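Local coordinates for protein putative ATPase Rv3679 (Mycobacterium tuberculosis H37Rv, PDB 6BS3) that hydrolyses ATP as one of the two subunits of the BagAB complex, which gives resistance to nitric oxide and to elevated glycerol, at residues A[215-220]-A[302-307]; A[240-245]-A[296-301]. One frame throughout, in Å; residues are numbered along the deposited sequence.

How the interactions relate
Interaction 1 packs the residues after helix 278-302 against helix 214-229, which flanks the sheet; interaction 2 sets the last turns of helix 278-302 beside the end of strand 234-242 and the residues just after it. Their centres lie 12 Å apart, and they touch where CG2 of Val217 packs 3.7 Å from CG2 of Ile301. Along the chain, interaction 2 is nested within the loop that interaction 1 closes. Interaction 2 reaches the ligand directly, since Asn240 and Arg241 belong to the ADP pocket. Interaction 1 stands further back: the side chain of Thr220 is about 11 Å from ADP and about 9 Å from that of Lys34, an ATP-binding residue.

Interaction 1 of 2, residues A[215-220]-A[302-307]; sequences LPVQET and AQQLDA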
# COMPACT_ATOMS: atom_id res chain seq x y z
N LEU A 215 10.93 3.62 -0.79
CA LEU A 215 9.72 4.08 -1.48
C LEU A 215 8.86 5.03 -0.62
O LEU A 215 8.53 6.10 -1.15
CB LEU A 215 8.90 2.91 -2.04
CG LEU A 215 9.55 2.06 -3.14
CD1 LEU A 215 8.63 0.94 -3.56
CD2 LEU A 215 9.93 2.90 -4.37
N PRO A 216 8.54 4.75 0.68
CA PRO A 216 7.76 5.72 1.47
C PRO A 216 8.45 7.08 1.61
O PRO A 216 7.78 8.11 1.55
CB PRO A 216 7.59 5.02 2.82
CG PRO A 216 7.73 3.57 2.52
CD PRO A 216 8.79 3.52 1.47
N VAL A 217 9.79 7.10 1.72
CA VAL A 217 10.59 8.32 1.81
C VAL A 217 10.59 9.09 0.47
O VAL A 217 10.37 10.30 0.46
CB VAL A 217 12.00 8.03 2.38
CG1 VAL A 217 12.98 9.15 2.04
CG2 VAL A 217 11.93 7.83 3.89
N GLN A 218 10.76 8.38 -0.65
CA GLN A 218 10.74 8.96 -2.00
C GLN A 218 9.40 9.66 -2.28
O GLN A 218 9.38 10.76 -2.83
CB GLN A 218 10.99 7.87 -3.04
CG GLN A 218 11.24 8.37 -4.47
CD GLN A 218 11.48 7.24 -5.44
OE1 GLN A 218 12.27 6.31 -5.18
NE2 GLN A 218 10.82 7.29 -6.58
N GLU A 219 8.28 9.00 -1.92
CA GLU A 219 6.93 9.51 -2.13
C GLU A 219 6.64 10.71 -1.27
O GLU A 219 5.95 11.62 -1.73
CB GLU A 219 5.90 8.41 -1.91
CG GLU A 219 5.92 7.34 -2.99
CD GLU A 219 4.61 6.62 -3.20
OE1 GLU A 219 3.60 7.00 -2.56
OE2 GLU A 219 4.59 5.66 -4.00
N THR A 220 7.16 10.72 -0.02
CA THR A 220 7.06 11.82 0.93
C THR A 220 7.74 13.07 0.32
O THR A 220 7.14 14.14 0.32
CB THR A 220 7.68 11.42 2.30
OG1 THR A 220 6.93 10.35 2.85
CG2 THR A 220 7.69 12.56 3.31
N ALA A 302 16.83 7.84 5.91
CA ALA A 302 16.40 8.96 6.77
C ALA A 302 17.14 10.27 6.44
O ALA A 302 16.52 11.33 6.52
CB ALA A 302 16.61 8.60 8.24
N GLN A 303 18.43 10.18 6.08
CA GLN A 303 19.28 11.33 5.70
C GLN A 303 18.66 12.14 4.54
O GLN A 303 18.86 13.36 4.49
CB GLN A 303 20.71 10.86 5.36
CG GLN A 303 21.72 11.97 5.03
CD GLN A 303 23.15 11.49 5.09
OE1 GLN A 303 23.90 11.84 6.00
NE2 GLN A 303 23.56 10.67 4.13
N GLN A 304 17.92 11.49 3.62
CA GLN A 304 17.26 12.15 2.48
C GLN A 304 16.20 13.18 2.93
O GLN A 304 15.88 14.10 2.16
CB GLN A 304 16.60 11.11 1.57
CG GLN A 304 17.56 10.23 0.79
CD GLN A 304 16.76 9.27 -0.06
OE1 GLN A 304 16.37 8.19 0.38
NE2 GLN A 304 16.47 9.67 -1.30
N LEU A 305 15.63 13.02 4.15
CA LEU A 305 14.63 13.92 4.72
C LEU A 305 15.30 15.17 5.32
O LEU A 305 14.64 16.20 5.44
CB LEU A 305 13.79 13.22 5.81
CG LEU A 305 12.93 11.98 5.44
CD1 LEU A 305 12.35 11.33 6.70
CD2 LEU A 305 11.80 12.32 4.46
N ASP A 306 16.60 15.08 5.71
CA ASP A 306 17.39 16.18 6.31
C ASP A 306 17.40 17.45 5.46
O ASP A 306 17.54 18.55 6.00
CB ASP A 306 18.83 15.73 6.65
CG ASP A 306 18.95 14.60 7.67
OD1 ASP A 306 17.91 14.12 8.17
OD2 ASP A 306 20.10 14.19 7.96
N ALA A 307 17.24 17.30 4.14
CA ALA A 307 17.20 18.38 3.16
C ALA A 307 15.96 19.27 3.33
O ALA A 307 16.03 20.46 2.99
CB ALA A 307 17.22 17.79 1.76
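Val217, on helix 214-229, meets Gln304 and Leu305 just after helix 278-302, and no hydrogen bond joins the two sides. From CB, which points toward segment 302-307, its two methyls part company. CG1 lies anti to the backbone N (chi1 161°) and does the touching. It sits 3.9 Å from OE1 of Gln304, with CB of the same residue scarcely farther off. CD2 of Leu305 packs against CG1 of Val217 as well, at 4.2 Å. One turn of helix further on, CG2 of Thr220 approaches the same leucine methyl at 4.3 Å, so CD2 of Leu305 rests against two branched side chains in succession. The hydroxyl of Thr220 is occupied within its own helix, with OG1 bonded to O of Pro216 at 2.7 Å. That carbonyl also accepts from N of Thr220, the two donors arriving from opposite faces of its plane. Gln304 lies at the exposed margin, whereas Val217, Thr220 and Leu305 are buried. On the sheet side, Val217 and Thr220 also touch strand 204-210, packing characteristic of the helical layer flanking the mostly parallel sheet of a P-loop NTPase.

Interaction 2 of 2, residues A[240-245]-A[296-301]; sequences NRNIPA and TARAEI. With ADP (adenosine-5'-diphosphate), chain C.
Arg298 reaches Ile243 and the carbonyl of Arg241 through a side chain that leaves its helix almost extended (chi2 168°) and then bends at chi3 (62°). On the other side, the chi1 of Ile243 (59°) sets CG1 between its backbone N and carbonyl carbon, bringing that branch 3.8 Å from NE of Arg298. The two side chains cross at about a right angle, with the isoleucine branch over one face of the guanidinium. The polar contacts are largely water-mediated: the direct bond from NH2 of Arg298 to O of Arg241 is weak, at 3.3 Å. Water 3, at the guanidinium edge and in its plane, accepts from NH2 at 2.9 Å, donates to OD1 of Asn242 and accepts from N of Ile243. Waters 1 and 2 donate to the carbonyl O of Asn240 and of Arg241 respectively, and accept only weak bonds from NH2 and NH1 of Arg298. At the pocket, OD1 of Asn240 takes a weak bond from N6 of ADP at 3.0 Å, its ND2 lies 3.0 Å from N7 of ADP, and CG of Arg241 packs 3.6 Å from C6 of the adenine. Asn240 ND2 also bonds to Thr32 O, and Asn242 ND2 to Leu315 O. Segment 240-245 begins in the end of strand 234-242, beside strand 312-316, outermost of the sheet within this chain; it turns a corner at Arg241 and continues past helix 278-302, where Ile243 also touches Arg294 and Ile295.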
# COMPACT_ATOMS: atom_id res chain seq x y z
N ASN A 240 7.14 6.82 11.29
CA ASN A 240 6.51 5.72 12.02
C ASN A 240 7.44 4.50 12.14
O ASN A 240 8.42 4.36 11.39
CB ASN A 240 5.20 5.33 11.32
CG ASN A 240 4.22 4.56 12.17
OD1 ASN A 240 4.25 4.60 13.41
ND2 ASN A 240 3.31 3.84 11.51
N ARG A 241 7.10 3.61 13.09
CA ARG A 241 7.73 2.30 13.39
C ARG A 241 9.25 2.36 13.50
O ARG A 241 9.96 1.60 12.84
CB ARG A 241 7.29 1.20 12.42
CG ARG A 241 5.80 1.08 12.25
CD ARG A 241 5.36 -0.29 11.80
NE ARG A 241 6.00 -0.70 10.55
CZ ARG A 241 5.82 -1.87 9.97
NH1 ARG A 241 4.98 -2.76 10.50
NH2 ARG A 241 6.47 -2.17 8.85
N ASN A 242 9.74 3.24 14.39
CA ASN A 242 11.15 3.35 14.66
C ASN A 242 11.57 2.16 15.50
O ASN A 242 10.73 1.55 16.15
CB ASN A 242 11.46 4.65 15.38
CG ASN A 242 11.48 5.81 14.44
OD1 ASN A 242 12.46 6.02 13.69
ND2 ASN A 242 10.39 6.59 14.46
N ILE A 243 12.85 1.79 15.42
CA ILE A 243 13.41 0.66 16.17
C ILE A 243 14.66 1.10 16.94
O ILE A 243 15.30 2.07 16.51
CB ILE A 243 13.63 -0.62 15.30
CG1 ILE A 243 14.59 -0.35 14.12
CG2 ILE A 243 12.29 -1.22 14.86
CD1 ILE A 243 15.10 -1.55 13.42
N PRO A 244 15.00 0.43 18.04
CA PRO A 244 16.15 0.79 18.82
C PRO A 244 17.46 0.41 18.14
O PRO A 244 17.55 -0.64 17.62
CB PRO A 244 15.92 -0.03 20.08
CG PRO A 244 15.24 -1.25 19.57
CD PRO A 244 14.30 -0.72 18.53
N ALA A 245 18.41 1.33 18.11
CA ALA A 245 19.73 1.07 17.54
C ALA A 245 20.52 0.05 18.35
O ALA A 245 21.18 -0.75 17.74
CB ALA A 245 20.50 2.35 17.42
N THR A 296 22.10 1.16 9.74
CA THR A 296 22.92 1.99 8.85
C THR A 296 22.14 2.35 7.59
O THR A 296 22.04 3.54 7.27
CB THR A 296 24.26 1.30 8.58
OG1 THR A 296 24.89 1.05 9.84
CG2 THR A 296 25.18 2.10 7.68
N ALA A 297 21.55 1.34 6.91
CA ALA A 297 20.71 1.49 5.72
C ALA A 297 19.49 2.38 6.02
O ALA A 297 19.17 3.27 5.22
CB ALA A 297 20.26 0.12 5.24
N ARG A 298 18.83 2.17 7.19
CA ARG A 298 17.68 2.99 7.61
C ARG A 298 18.09 4.46 7.81
O ARG A 298 17.37 5.35 7.36
CB ARG A 298 17.02 2.43 8.87
CG ARG A 298 16.17 1.19 8.60
CD ARG A 298 15.75 0.49 9.88
NE ARG A 298 14.92 1.33 10.74
CZ ARG A 298 13.59 1.40 10.68
NH1 ARG A 298 12.92 0.68 9.80
NH2 ARG A 298 12.93 2.19 11.51
N ALA A 299 19.28 4.70 8.42
CA ALA A 299 19.87 6.04 8.65
C ALA A 299 20.24 6.76 7.33
O ALA A 299 20.10 7.98 7.24
CB ALA A 299 21.11 5.94 9.55
N GLU A 300 20.66 5.99 6.31
CA GLU A 300 21.01 6.45 4.96
C GLU A 300 19.75 6.92 4.22
O GLU A 300 19.81 7.90 3.48
CB GLU A 300 21.67 5.30 4.18
CG GLU A 300 22.67 5.74 3.13
CD GLU A 300 23.27 4.58 2.34
OE1 GLU A 300 23.82 3.65 2.97
OE2 GLU A 300 23.19 4.61 1.09
N ILE A 301 18.63 6.22 4.43
CA ILE A 301 17.31 6.52 3.87
C ILE A 301 16.77 7.80 4.55
O ILE A 301 16.34 8.73 3.86
CB ILE A 301 16.37 5.27 4.01
CG1 ILE A 301 16.67 4.23 2.90
CG2 ILE A 301 14.87 5.66 4.03
CD1 ILE A 301 16.31 2.70 3.20
PB ADP C . -2.18 3.16 6.10
O1B ADP C . -3.57 3.73 6.48
O2B ADP C . -2.36 2.09 4.99
O3B ADP C . -1.17 4.20 5.71
PA ADP C . -2.28 1.63 8.64
O1A ADP C . -3.48 0.78 8.23
O2A ADP C . -2.64 2.62 9.68
O3A ADP C . -1.66 2.35 7.36
O5' ADP C . -1.01 0.74 9.00
C5' ADP C . -0.49 -0.36 8.23
C4' ADP C . -0.25 -1.52 9.18
O4' ADP C . 0.78 -1.16 10.12
C3' ADP C . -1.45 -1.95 10.03
O3' ADP C . -1.45 -3.36 10.17
C2' ADP C . -1.21 -1.22 11.36
O2' ADP C . -1.85 -1.84 12.48
C1' ADP C . 0.31 -1.27 11.45
N9 ADP C . 0.92 -0.20 12.24
C8 ADP C . 0.78 1.15 12.07
N7 ADP C . 1.51 1.87 12.88
C5 ADP C . 2.18 0.93 13.65
C6 ADP C . 3.14 1.05 14.68
N6 ADP C . 3.57 2.21 15.17
N1 ADP C . 3.65 -0.10 15.20
C2 ADP C . 3.21 -1.27 14.73
N3 ADP C . 2.30 -1.50 13.78
C4 ADP C . 1.82 -0.35 13.27
O HOH W 1 10.35 3.01 9.86
O HOH W 2 10.16 -0.65 11.23
O HOH W 3 14.20 3.77 13.53